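Local coordinates for acetyl-CoA hydrolase/transferase family protein (Porphyromonas gingivalis, PDB 2NVV), which probably hydrolyses acetyl-CoA or transfers its coenzyme A to another acid through a glutamyl-CoA thioester intermediate, and binds zinc, at residues H104-A109 against N337-V342; A123-A128 against D153-E158; E166-H171 against G195-Q200; L173-D178 against P332-N337; P186-S191 against V342-V347. One frame throughout, in Å; residues are numbered along the deposited sequence.

Interaction 1. Residues H104-A109 against N337-V342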
# COMPACT_ATOMS: atom_id res chain seq x y z
N HIS A 104 4.40 8.85 -0.22
CA HIS A 104 3.43 8.53 0.82
C HIS A 104 3.98 9.37 1.97
O HIS A 104 5.14 9.21 2.36
CB HIS A 104 3.46 7.04 1.17
CG HIS A 104 2.97 6.14 0.07
ND1 HIS A 104 1.70 6.26 -0.47
CD2 HIS A 104 3.56 5.11 -0.57
CE1 HIS A 104 1.55 5.33 -1.40
NE2 HIS A 104 2.66 4.62 -1.48
N LEU A 105 3.16 10.27 2.50
CA LEU A 105 3.60 11.16 3.56
C LEU A 105 4.26 10.52 4.78
O LEU A 105 5.26 11.02 5.29
CB LEU A 105 2.44 12.06 4.00
CG LEU A 105 1.87 12.93 2.88
CD1 LEU A 105 0.90 13.94 3.47
CD2 LEU A 105 3.00 13.64 2.13
N SER A 106 3.73 9.40 5.24
CA SER A 106 4.30 8.75 6.43
C SER A 106 5.73 8.24 6.26
O SER A 106 6.39 7.92 7.25
CB SER A 106 3.43 7.57 6.86
OG SER A 106 3.60 6.47 6.00
N THR A 107 6.22 8.16 5.03
CA THR A 107 7.56 7.62 4.79
C THR A 107 8.74 8.57 4.64
O THR A 107 9.88 8.12 4.74
CB THR A 107 7.56 6.71 3.55
OG1 THR A 107 7.36 7.50 2.37
CG2 THR A 107 6.45 5.69 3.63
N LEU A 108 8.49 9.86 4.40
CA LEU A 108 9.57 10.83 4.20
C LEU A 108 10.56 11.00 5.35
O LEU A 108 11.78 11.09 5.14
CB LEU A 108 9.00 12.21 3.84
CG LEU A 108 10.03 13.31 3.57
CD1 LEU A 108 10.95 12.91 2.44
CD2 LEU A 108 9.32 14.60 3.23
N ALA A 109 10.05 11.05 6.58
CA ALA A 109 10.90 11.20 7.75
C ALA A 109 11.94 10.09 7.91
O ALA A 109 13.14 10.37 8.01
CB ALA A 109 10.05 11.29 9.01
N ASN A 337 0.15 9.49 10.09
CA ASN A 337 -0.16 8.68 8.91
C ASN A 337 0.47 7.30 8.96
O ASN A 337 0.54 6.62 7.94
CB ASN A 337 0.36 9.37 7.64
CG ASN A 337 -0.29 10.71 7.38
OD1 ASN A 337 -0.62 11.45 8.31
ND2 ASN A 337 -0.47 11.04 6.11
N ASN A 338 0.90 6.87 10.13
CA ASN A 338 1.57 5.58 10.23
C ASN A 338 0.71 4.34 9.99
O ASN A 338 -0.31 4.14 10.64
CB ASN A 338 2.27 5.47 11.58
CG ASN A 338 3.35 4.41 11.59
OD1 ASN A 338 3.07 3.22 11.62
ND2 ASN A 338 4.60 4.85 11.53
N PRO A 339 1.14 3.48 9.05
CA PRO A 339 0.43 2.24 8.71
C PRO A 339 0.18 1.39 9.95
O PRO A 339 -0.91 0.85 10.13
CB PRO A 339 1.39 1.57 7.73
CG PRO A 339 2.00 2.76 7.00
CD PRO A 339 2.27 3.72 8.14
N GLU A 340 1.18 1.27 10.80
CA GLU A 340 1.08 0.49 12.04
C GLU A 340 -0.06 1.01 12.93
O GLU A 340 -0.90 0.23 13.39
CB GLU A 340 2.41 0.58 12.81
CG GLU A 340 2.45 -0.21 14.12
CD GLU A 340 3.78 -0.08 14.85
OE1 GLU A 340 4.84 -0.15 14.20
OE2 GLU A 340 3.77 0.08 16.09
N ILE A 341 -0.09 2.31 13.16
CA ILE A 341 -1.13 2.91 13.99
C ILE A 341 -2.51 2.84 13.34
O ILE A 341 -3.50 2.48 13.99
CB ILE A 341 -0.86 4.40 14.29
CG1 ILE A 341 0.61 4.63 14.69
CG2 ILE A 341 -1.79 4.87 15.40
CD1 ILE A 341 1.18 3.57 15.59
N VAL A 342 -2.57 3.20 12.07
CA VAL A 342 -3.80 3.19 11.31
C VAL A 342 -4.49 1.82 11.36
O VAL A 342 -5.67 1.72 11.71
CB VAL A 342 -3.54 3.59 9.83
CG1 VAL A 342 -4.80 3.49 9.01
CG2 VAL A 342 -3.02 5.02 9.77
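Ser106 lays its CB against the main chain of Asn337, 3.2 Å from Asn337 O, and the two CB atoms, Ser106 CB and Asn337 CB, meet at 3.6 Å. With chi1 at 75° the hydroxyl sits between the backbone N and the carbonyl carbon of its own residue, which puts Ser106 OG 3.7 Å from Pro339 CD. Its hydrogen-bonding partner is Asp381. Asn337 runs alongside Leu105, the two side chains pointing the same way, so that Asn337 ND2 comes within 3.7 Å of Leu105 CB. That amide nitrogen is hydrogen-bonded to Glu284 OE2, the carboxylate predicted to form the glutamyl-CoA thioester, while Asn337 OD1 accepts from the hydroxyl of Ser336. Held at both ends, the amide has its rotation fixed and probably helps to position the glutamate and steady its negative charge. Each segment also braces itself. Asn338, at the N-cap, turns OD1 back to accept from Glu340 N at 2.8 Å, in the carbonyl plane and on a lone pair; His104 O takes both Thr107 N and Thr107 OG1. Arg343 of the second subunit bonds to Ser106 O. The contact thus sets the turn leading into helix 108-113 against the junction of helices 333-336 and 339-345, with helix 379-385 packed beside Asn337 and Pro339.

Interaction 2. Residues A123-A128 against D153-E158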
# COMPACT_ATOMS: atom_id res chain seq x y z
N ALA A 123 17.18 24.07 8.02
CA ALA A 123 15.78 23.86 8.34
C ALA A 123 15.19 25.21 8.71
O ALA A 123 15.72 25.90 9.59
CB ALA A 123 15.65 22.89 9.51
N ILE A 124 14.13 25.61 8.02
CA ILE A 124 13.46 26.87 8.33
C ILE A 124 12.19 26.44 9.07
O ILE A 124 11.41 25.67 8.53
CB ILE A 124 13.03 27.66 7.08
CG1 ILE A 124 14.10 27.59 5.99
CG2 ILE A 124 12.74 29.10 7.46
CD1 ILE A 124 15.36 28.32 6.28
N ILE A 125 11.99 26.93 10.29
CA ILE A 125 10.81 26.54 11.05
C ILE A 125 10.05 27.70 11.68
O ILE A 125 10.64 28.72 12.02
CB ILE A 125 11.18 25.53 12.16
CG1 ILE A 125 12.14 26.18 13.16
CG2 ILE A 125 11.83 24.31 11.56
CD1 ILE A 125 12.50 25.30 14.35
N GLU A 126 8.74 27.56 11.80
CA GLU A 126 7.93 28.59 12.46
C GLU A 126 7.70 28.09 13.88
O GLU A 126 7.34 26.93 14.10
CB GLU A 126 6.59 28.81 11.76
CG GLU A 126 5.79 29.89 12.45
CD GLU A 126 4.45 30.13 11.83
OE1 GLU A 126 4.29 31.20 11.21
OE2 GLU A 126 3.57 29.25 11.96
N VAL A 127 7.87 28.96 14.86
CA VAL A 127 7.75 28.56 16.25
C VAL A 127 6.86 29.45 17.11
O VAL A 127 6.61 30.62 16.80
CB VAL A 127 9.18 28.48 16.86
CG1 VAL A 127 9.12 28.20 18.32
CG2 VAL A 127 9.97 27.38 16.16
N ALA A 128 6.35 28.86 18.20
CA ALA A 128 5.52 29.59 19.15
C ALA A 128 6.43 29.98 20.31
O ALA A 128 6.12 30.87 21.10
CB ALA A 128 4.37 28.70 19.66
N ASP A 153 22.10 21.04 9.19
CA ASP A 153 23.37 21.58 9.65
C ASP A 153 23.11 22.85 10.46
O ASP A 153 23.76 23.12 11.47
CB ASP A 153 24.26 21.92 8.46
CG ASP A 153 24.91 20.70 7.84
OD1 ASP A 153 25.40 20.82 6.69
OD2 ASP A 153 24.94 19.63 8.49
N ARG A 154 22.15 23.65 9.99
CA ARG A 154 21.79 24.89 10.68
C ARG A 154 20.29 25.11 10.61
O ARG A 154 19.63 24.69 9.67
CB ARG A 154 22.55 26.07 10.07
CG ARG A 154 22.59 26.07 8.56
CD ARG A 154 23.52 27.14 8.01
NE ARG A 154 23.47 27.17 6.55
CZ ARG A 154 23.93 26.20 5.77
NH1 ARG A 154 24.50 25.14 6.31
NH2 ARG A 154 23.81 26.28 4.45
N ILE A 155 19.76 25.78 11.64
CA ILE A 155 18.33 26.04 11.74
C ILE A 155 18.00 27.52 11.77
O ILE A 155 18.62 28.28 12.50
CB ILE A 155 17.74 25.39 13.00
CG1 ILE A 155 17.96 23.87 12.95
CG2 ILE A 155 16.26 25.72 13.12
CD1 ILE A 155 17.56 23.15 14.20
N ILE A 156 17.00 27.91 10.98
CA ILE A 156 16.54 29.29 10.93
C ILE A 156 15.15 29.32 11.54
O ILE A 156 14.20 28.80 10.96
CB ILE A 156 16.46 29.83 9.49
CG1 ILE A 156 17.87 29.88 8.87
CG2 ILE A 156 15.81 31.20 9.49
CD1 ILE A 156 17.88 30.35 7.42
N VAL A 157 15.03 29.91 12.72
CA VAL A 157 13.75 29.99 13.42
C VAL A 157 12.96 31.28 13.15
O VAL A 157 13.52 32.36 13.01
CB VAL A 157 13.94 29.85 14.94
CG1 VAL A 157 12.58 29.85 15.63
CG2 VAL A 157 14.72 28.58 15.25
N GLU A 158 11.64 31.13 13.11
CA GLU A 158 10.72 32.23 12.86
C GLU A 158 9.74 32.25 14.04
O GLU A 158 8.88 31.39 14.14
CB GLU A 158 10.01 31.95 11.55
CG GLU A 158 9.46 33.15 10.82
CD GLU A 158 9.08 32.82 9.38
OE1 GLU A 158 9.97 32.73 8.51
OE2 GLU A 158 7.87 32.63 9.14
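Glu126 OE1 is gripped by two partners, a salt bridge from Lys33 NZ and a hydrogen bond from Asn160 ND2, and the other oxygen of the same carboxylate is bonded to Thr139. The backbone carrying it is one of two neighbouring parallel strands, 123-127 and 154-158, whose axes pass 4.7 Å apart at an angle of 25°. Five main-chain bonds join them in the alternating parallel pattern. Ile156 N gives the straightest, reaching Ala123 O at 2.8 Å with an N-H...O angle of 171°, nearly along the carbonyl axis. Val127 N to Glu158 O, at 2.7 Å, closes the series. On one side of the sheet Ile124 and Ile156 lie side by side and touch through their CD1 atoms. On the other, Ile125 takes the crowded position for CG1 (chi1 62°) and so brings its CD1 against both Ile155 CG2, at 4.0 Å, and Val157 CG2, at 4.1 Å; farther along, Val127 CG2 crosses Val157 CG1 obliquely at 3.6 Å. Helix 145-151 packs on this second side, against Ile125 and Ile155, as the helix of a beta-alpha-beta unit in the Rossmann-like N-terminal domain. The side with Ile124 and Ile156 also carries two extended glutamates, Glu126 OE1 lying 4.4 Å from Glu158 OE2. Two like charges this close in a buried place would be costly alone; Lys33 probably pays, its NZ pairing with Glu126 while its backbone N donates to Glu158 OE2, which should keep both acids ionised.

Interaction 3. Residues E166-H171 against G195-Q200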
# COMPACT_ATOMS: atom_id res chain seq x y z
N GLU A 166 1.25 29.02 25.32
CA GLU A 166 0.30 28.28 26.15
C GLU A 166 -0.16 27.02 25.41
O GLU A 166 -0.79 26.14 25.99
CB GLU A 166 -0.90 29.14 26.50
CG GLU A 166 -0.63 30.12 27.63
CD GLU A 166 0.24 31.29 27.22
OE1 GLU A 166 0.82 31.94 28.12
OE2 GLU A 166 0.34 31.57 26.01
N ILE A 167 0.18 26.97 24.13
CA ILE A 167 -0.14 25.85 23.26
C ILE A 167 0.63 24.62 23.72
O ILE A 167 0.24 23.49 23.45
CB ILE A 167 0.21 26.19 21.79
CG1 ILE A 167 -0.83 27.16 21.24
CG2 ILE A 167 0.28 24.96 20.93
CD1 ILE A 167 -2.24 26.67 21.43
N MSE A 168 1.73 24.87 24.42
CA MSE A 168 2.58 23.82 24.96
C MSE A 168 1.74 22.66 25.46
O MSE A 168 0.95 22.81 26.40
CB MSE A 168 3.41 24.40 26.11
CG MSE A 168 4.21 23.38 26.91
SE MSE A 168 5.90 22.89 26.12
CE MSE A 168 7.02 24.27 26.93
N GLY A 169 1.90 21.49 24.85
CA GLY A 169 1.12 20.33 25.26
C GLY A 169 0.22 19.80 24.17
O GLY A 169 -0.26 18.67 24.25
N MSE A 170 -0.00 20.60 23.13
CA MSE A 170 -0.85 20.17 22.04
C MSE A 170 -0.12 19.36 20.98
O MSE A 170 -0.74 18.82 20.05
CB MSE A 170 -1.53 21.38 21.40
CG MSE A 170 -2.62 21.95 22.29
SE MSE A 170 -3.77 23.26 21.46
CE MSE A 170 -3.42 22.74 19.55
N HIS A 171 1.20 19.26 21.11
CA HIS A 171 1.99 18.49 20.16
C HIS A 171 2.56 17.28 20.88
O HIS A 171 2.72 17.29 22.11
CB HIS A 171 3.16 19.30 19.59
CG HIS A 171 2.82 20.72 19.24
ND1 HIS A 171 2.87 21.74 20.16
CD2 HIS A 171 2.42 21.28 18.08
CE1 HIS A 171 2.51 22.87 19.58
NE2 HIS A 171 2.24 22.62 18.31
N GLY A 195 5.53 10.95 22.89
CA GLY A 195 6.72 11.78 22.78
C GLY A 195 6.76 12.97 23.73
O GLY A 195 6.30 12.88 24.87
N LYS A 196 7.33 14.09 23.27
CA LYS A 196 7.42 15.30 24.07
C LYS A 196 6.66 16.45 23.42
O LYS A 196 6.37 16.44 22.22
CB LYS A 196 8.89 15.69 24.28
CG LYS A 196 9.66 14.71 25.14
CD LYS A 196 11.09 15.13 25.36
CE LYS A 196 11.83 14.06 26.16
NZ LYS A 196 13.21 14.50 26.55
N PRO A 197 6.30 17.47 24.22
CA PRO A 197 5.56 18.63 23.70
C PRO A 197 6.47 19.66 23.04
O PRO A 197 6.08 20.81 22.81
CB PRO A 197 4.86 19.16 24.96
CG PRO A 197 5.88 18.91 26.02
CD PRO A 197 6.41 17.52 25.69
N TYR A 198 7.69 19.24 22.73
CA TYR A 198 8.66 20.14 22.11
C TYR A 198 9.77 19.32 21.50
O TYR A 198 9.93 18.14 21.79
CB TYR A 198 9.24 21.09 23.17
CG TYR A 198 10.05 20.38 24.23
CD1 TYR A 198 11.34 19.95 23.96
CD2 TYR A 198 9.51 20.10 25.47
CE1 TYR A 198 12.08 19.24 24.90
CE2 TYR A 198 10.24 19.39 26.43
CZ TYR A 198 11.53 18.96 26.13
OH TYR A 198 12.26 18.25 27.06
N VAL A 199 10.56 19.96 20.64
CA VAL A 199 11.68 19.30 20.00
C VAL A 199 12.97 19.92 20.55
O VAL A 199 13.10 21.13 20.60
CB VAL A 199 11.59 19.43 18.44
CG1 VAL A 199 11.01 20.76 18.09
CG2 VAL A 199 12.97 19.28 17.81
N GLN A 200 13.89 19.07 20.97
CA GLN A 200 15.17 19.52 21.53
C GLN A 200 16.30 19.50 20.51
O GLN A 200 16.57 18.48 19.89
CB GLN A 200 15.55 18.61 22.71
CG GLN A 200 16.87 18.94 23.38
CD GLN A 200 16.79 20.15 24.28
OE1 GLN A 200 16.97 21.28 23.83
NE2 GLN A 200 16.52 19.93 25.56
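The chain from Ile167 to Met170 makes a type II beta turn, closed by Met170 N to Ile167 O at 2.9 Å, with Gly169 at the third position where phi is 118° and a side chain would be jammed against the preceding carbonyl. That turn presents its bare backbone to Pro197, whose CB comes up to it, 3.8 Å from Gly169 N. Met168, a selenomethionine in this crystal, reaches round from the side. Its CG is anti to the backbone N, then the chain bends at chi2 (82°) and again at the next torsion, so that the selenium crosses the proline obliquely. Met168 SE ends 4.0 Å from Pro197 CG and 3.9 Å from Pro197 O. A carbonyl meets the proline as well: His171 O receives a CA-H...O contact from Pro197 CA at 3.5 Å, with 154° at the hydrogen. The imidazole of His171 stays near Pro197 O and bonds through NE2 to Thr139 O, with Leu137 and Pro138 packed round it. Polar support for the turn comes from two basic side chains, Lys325 reaching Met168 O and Arg193 reaching Gly169 O. The contact is a surface one, well away from the zinc and coenzyme A sites. Van der Waals touches and a CH...O contact carry it, and the backbone bond between Lys196 and Leu173 joins the two chains just past His171. It is a type II turn with glycine at its third position, set against a proline just ahead of edge strand 199-200 of a small antiparallel sheet.

Interaction 4. Residues L173-D178 against P332-N337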
# COMPACT_ATOMS: atom_id res chain seq x y z
N LEU A 173 5.75 15.23 19.94
CA LEU A 173 6.90 15.12 19.05
C LEU A 173 7.90 14.04 19.40
O LEU A 173 8.26 13.87 20.56
CB LEU A 173 7.64 16.46 18.96
CG LEU A 173 6.96 17.74 18.45
CD1 LEU A 173 6.03 17.44 17.29
CD2 LEU A 173 6.18 18.36 19.57
N CYS A 174 8.36 13.32 18.38
CA CYS A 174 9.37 12.29 18.56
C CYS A 174 9.65 11.55 17.26
O CYS A 174 9.02 11.80 16.23
CB CYS A 174 8.96 11.29 19.66
SG CYS A 174 7.38 10.41 19.45
N GLU A 175 10.63 10.66 17.34
CA GLU A 175 11.04 9.82 16.23
C GLU A 175 11.38 8.48 16.84
O GLU A 175 11.81 8.42 17.98
CB GLU A 175 12.29 10.37 15.57
CG GLU A 175 12.12 11.70 14.89
CD GLU A 175 13.39 12.17 14.23
OE1 GLU A 175 14.37 12.42 14.97
OE2 GLU A 175 13.40 12.28 12.98
N PRO A 176 11.17 7.40 16.09
CA PRO A 176 11.49 6.07 16.63
C PRO A 176 12.91 5.68 16.26
O PRO A 176 13.53 6.30 15.40
CB PRO A 176 10.46 5.18 15.94
CG PRO A 176 10.42 5.78 14.58
CD PRO A 176 10.40 7.28 14.84
N LEU A 177 13.44 4.65 16.91
CA LEU A 177 14.76 4.17 16.57
C LEU A 177 14.58 3.59 15.17
O LEU A 177 13.45 3.34 14.74
CB LEU A 177 15.20 3.07 17.55
CG LEU A 177 16.03 3.45 18.79
CD1 LEU A 177 15.89 4.92 19.11
CD2 LEU A 177 15.58 2.58 19.98
N ASP A 178 15.67 3.38 14.44
CA ASP A 178 15.56 2.84 13.10
C ASP A 178 16.05 1.40 13.08
O ASP A 178 16.81 0.96 13.94
CB ASP A 178 16.36 3.71 12.13
CG ASP A 178 15.75 5.09 11.95
OD1 ASP A 178 16.50 6.07 11.79
OD2 ASP A 178 14.50 5.18 11.95
N PRO A 332 3.81 14.28 14.18
CA PRO A 332 4.57 14.39 12.93
C PRO A 332 3.84 13.44 12.00
O PRO A 332 3.24 12.49 12.46
CB PRO A 332 5.95 13.86 13.32
CG PRO A 332 6.03 14.13 14.80
CD PRO A 332 4.66 13.73 15.25
N GLN A 333 3.89 13.69 10.69
CA GLN A 333 3.19 12.83 9.73
C GLN A 333 3.71 11.39 9.78
O GLN A 333 3.06 10.45 9.32
CB GLN A 333 3.32 13.40 8.32
CG GLN A 333 4.73 13.47 7.77
CD GLN A 333 4.85 14.44 6.62
OE1 GLN A 333 4.67 15.65 6.80
NE2 GLN A 333 5.14 13.94 5.43
N GLU A 334 4.88 11.21 10.37
CA GLU A 334 5.44 9.88 10.49
C GLU A 334 4.54 9.06 11.40
O GLU A 334 4.45 7.85 11.28
CB GLU A 334 6.86 9.94 11.08
CG GLU A 334 7.36 8.61 11.61
CD GLU A 334 8.88 8.54 11.68
OE1 GLU A 334 9.52 9.55 12.05
OE2 GLU A 334 9.43 7.46 11.37
N TYR A 335 3.86 9.75 12.31
CA TYR A 335 2.95 9.10 13.24
C TYR A 335 1.48 9.27 12.89
O TYR A 335 0.72 8.32 12.95
CB TYR A 335 3.18 9.59 14.66
CG TYR A 335 4.49 9.12 15.24
CD1 TYR A 335 5.68 9.79 14.98
CD2 TYR A 335 4.53 7.96 16.03
CE1 TYR A 335 6.88 9.33 15.51
CE2 TYR A 335 5.72 7.50 16.55
CZ TYR A 335 6.89 8.18 16.29
OH TYR A 335 8.06 7.70 16.83
N SER A 336 1.08 10.48 12.51
CA SER A 336 -0.31 10.73 12.14
C SER A 336 -0.78 9.86 10.96
O SER A 336 -1.96 9.52 10.86
CB SER A 336 -0.52 12.22 11.81
OG SER A 336 0.12 12.59 10.60
N ASN A 337 0.15 9.49 10.09
CA ASN A 337 -0.16 8.68 8.91
C ASN A 337 0.47 7.30 8.96
O ASN A 337 0.54 6.62 7.94
CB ASN A 337 0.36 9.37 7.64
CG ASN A 337 -0.29 10.71 7.38
OD1 ASN A 337 -0.62 11.45 8.31
ND2 ASN A 337 -0.47 11.04 6.11
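Tyr335 meets a proline tip to tip through its phenol oxygen, placing OH 3.2 Å from Pro176 N, a nitrogen with no hydrogen to share, and 3.1 Å from Pro176 CD. Beside this lies a cysteine sulfur-aromatic contact: Cys174 SG stands 4.4 Å from the centroid of the Tyr335 ring, 32° off its normal and so oblique. Tyr335 belongs to the short helix 333-336, which has Pro332 at its N-cap position, and Tyr335 CG is anti to the carbonyl carbon (chi1 -70°). The irregular chain 173-178 runs past the hydroxyl end of the ring, with Cys174 O 3.3 Å from Tyr335 CE1 and the CA of Glu175 at the ring edge, near its plane. Glu334, its CG anti to the backbone N and the chain extended beyond, meets Pro176 tip to tip, Glu334 OE2 lying 3.6 Å from Pro176 CD. Three acids gather here, and Glu175 OE2 is only 4.8 Å from Glu334 OE1. Arg113 of helix 108-113 makes salt bridges to Glu334, Glu175 and Asp178, and probably balances their charge; Glu175 has a second arginine, Arg150, and a hydrogen bond with Thr147 OG1, and Asp178 has Arg182. A loop of the N-terminal family region is thus fastened across the helix leading to Asn337. The side chain of Tyr335 is about 11 Å from that of the predicted catalytic Glu284. At the far end Leu173 CD1 crosses Pro332 obliquely, 4.1 Å from Pro332 CG.

Interaction 5. Residues P186-S191 against V342-V347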
# COMPACT_ATOMS: atom_id res chain seq x y z
N PRO A 186 3.96 2.97 20.49
CA PRO A 186 2.97 2.86 21.56
C PRO A 186 1.67 3.68 21.55
O PRO A 186 1.31 4.27 22.57
CB PRO A 186 3.80 3.11 22.82
CG PRO A 186 4.83 4.06 22.36
CD PRO A 186 5.24 3.49 21.02
N VAL A 187 0.95 3.70 20.43
CA VAL A 187 -0.32 4.41 20.42
C VAL A 187 -1.39 3.36 20.17
O VAL A 187 -1.44 2.72 19.12
CB VAL A 187 -0.36 5.54 19.34
CG1 VAL A 187 0.25 5.07 18.07
CG2 VAL A 187 -1.79 5.98 19.08
N TYR A 188 -2.24 3.18 21.18
CA TYR A 188 -3.33 2.21 21.13
C TYR A 188 -4.69 2.90 21.13
O TYR A 188 -5.74 2.26 20.98
CB TYR A 188 -3.20 1.26 22.32
CG TYR A 188 -1.80 0.69 22.44
CD1 TYR A 188 -1.40 -0.39 21.67
CD2 TYR A 188 -0.85 1.31 23.25
CE1 TYR A 188 -0.08 -0.85 21.69
CE2 TYR A 188 0.47 0.86 23.28
CZ TYR A 188 0.85 -0.22 22.50
OH TYR A 188 2.16 -0.64 22.50
N THR A 189 -4.65 4.22 21.28
CA THR A 189 -5.84 5.06 21.30
C THR A 189 -5.45 6.33 20.55
O THR A 189 -4.29 6.75 20.60
CB THR A 189 -6.22 5.42 22.75
OG1 THR A 189 -6.76 4.25 23.40
CG2 THR A 189 -7.23 6.54 22.80
N PRO A 190 -6.40 6.95 19.83
CA PRO A 190 -6.00 8.16 19.11
C PRO A 190 -5.47 9.32 19.96
O PRO A 190 -4.85 10.24 19.43
CB PRO A 190 -7.25 8.52 18.31
CG PRO A 190 -8.36 7.90 19.07
CD PRO A 190 -7.79 6.59 19.52
N SER A 191 -5.67 9.26 21.28
CA SER A 191 -5.20 10.34 22.15
C SER A 191 -3.98 10.00 22.99
O SER A 191 -3.63 10.72 23.92
CB SER A 191 -6.33 10.79 23.08
OG SER A 191 -6.69 9.74 23.96
N VAL A 342 -2.57 3.20 12.07
CA VAL A 342 -3.80 3.19 11.31
C VAL A 342 -4.49 1.82 11.36
O VAL A 342 -5.67 1.72 11.71
CB VAL A 342 -3.54 3.59 9.83
CG1 VAL A 342 -4.80 3.49 9.01
CG2 VAL A 342 -3.02 5.02 9.77
N ARG A 343 -3.74 0.78 11.01
CA ARG A 343 -4.28 -0.57 11.01
C ARG A 343 -4.60 -1.11 12.41
O ARG A 343 -5.60 -1.80 12.59
CB ARG A 343 -3.31 -1.52 10.30
CG ARG A 343 -3.82 -2.94 10.17
CD ARG A 343 -3.21 -3.66 8.98
NE ARG A 343 -3.29 -5.10 9.15
CZ ARG A 343 -2.92 -5.98 8.23
NH1 ARG A 343 -2.46 -5.58 7.06
NH2 ARG A 343 -2.98 -7.28 8.51
N ARG A 344 -3.76 -0.80 13.39
CA ARG A 344 -4.02 -1.26 14.75
C ARG A 344 -5.31 -0.65 15.31
O ARG A 344 -6.12 -1.37 15.89
CB ARG A 344 -2.87 -0.89 15.67
CG ARG A 344 -3.12 -1.26 17.14
CD ARG A 344 -1.94 -0.82 18.01
NE ARG A 344 -0.67 -1.31 17.48
CZ ARG A 344 0.49 -0.67 17.60
NH1 ARG A 344 0.55 0.49 18.23
NH2 ARG A 344 1.60 -1.18 17.08
N LEU A 345 -5.49 0.67 15.15
CA LEU A 345 -6.68 1.36 15.65
C LEU A 345 -7.92 1.10 14.83
O LEU A 345 -9.03 1.40 15.27
CB LEU A 345 -6.47 2.88 15.70
CG LEU A 345 -5.26 3.50 16.41
CD1 LEU A 345 -5.43 5.01 16.37
CD2 LEU A 345 -5.17 3.02 17.84
N GLY A 346 -7.74 0.56 13.63
CA GLY A 346 -8.88 0.29 12.77
C GLY A 346 -9.49 1.58 12.27
O GLY A 346 -10.71 1.75 12.24
N VAL A 347 -8.62 2.51 11.89
CA VAL A 347 -9.05 3.80 11.40
C VAL A 347 -9.87 3.65 10.13
O VAL A 347 -9.45 2.97 9.19
CB VAL A 347 -7.85 4.71 11.08
CG1 VAL A 347 -8.32 6.07 10.63
CG2 VAL A 347 -6.97 4.84 12.29
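The ring of Tyr188 and the guanidinium of Arg344 lie obliquely across one another, their planes 26° apart, with Tyr188 CE1 over one face of the guanidinium and 3.8 Å from Arg344 NH1. The aliphatic part joins in, Arg344 CD coming within 3.7 Å of Tyr188 CD1. Arg344 leaves the helix with CG anti to the backbone N and bends at chi3, which carries its flat end to Val187. There NH1 donates to Val187 O at 3.1 Å with an N-H...O angle of 148°; the oxygen sits at the edge of the guanidinium, near its plane, yet the donor stands 50° above the carbonyl plane. NH1 also bonds to Leu185 O, and NH2 makes a salt bridge with Glu340 OE2, so three partners fix the rotation of the group. Leu345, one residue on, covers the backbone of Tyr188: Leu345 CD2 is 3.3 Å from Tyr188 O, and Leu345 CD1 meets Pro190 CD at 4.2 Å. Arg183 of the second subunit makes a cation-pi contact with the ring of Tyr188, which brings the dimer interface to this spot. The helix ends here in a Schellman motif, with Gly346 at positive phi and Val347 N bonded to Val342 O at 3.1 Å. The loop 186-191 thus lies along the last turn of helix 339-345; strand 279-282 touches Leu345 and Pro190, and helix 379-385 packs on Val342 and Arg343.

Interactions 1, 4 and 5 follow one run of chain, 332-347, as it passes three pieces of the N-terminal family region; centres of 1 and 4 are about 8 Å apart, those of 1 and 5 about 12 Å. Asn337 belongs to both 1 and 4, and Gln333 NE2 of 4 bonds to Leu105 O of 1; Val342 joins 1 to 5. Interaction 3 connects to 4 through Lys196 O and Leu173 N, 2.7 Å apart. Interaction 2 stands off in the parallel sheet, its centre about 24 Å from that of 1. Closest to the chemistry is interaction 1: side chains of Asn337 and the predicted nucleophile Glu284 are about 3 Å apart, and Leu105 lies about 12 Å from a zinc ion.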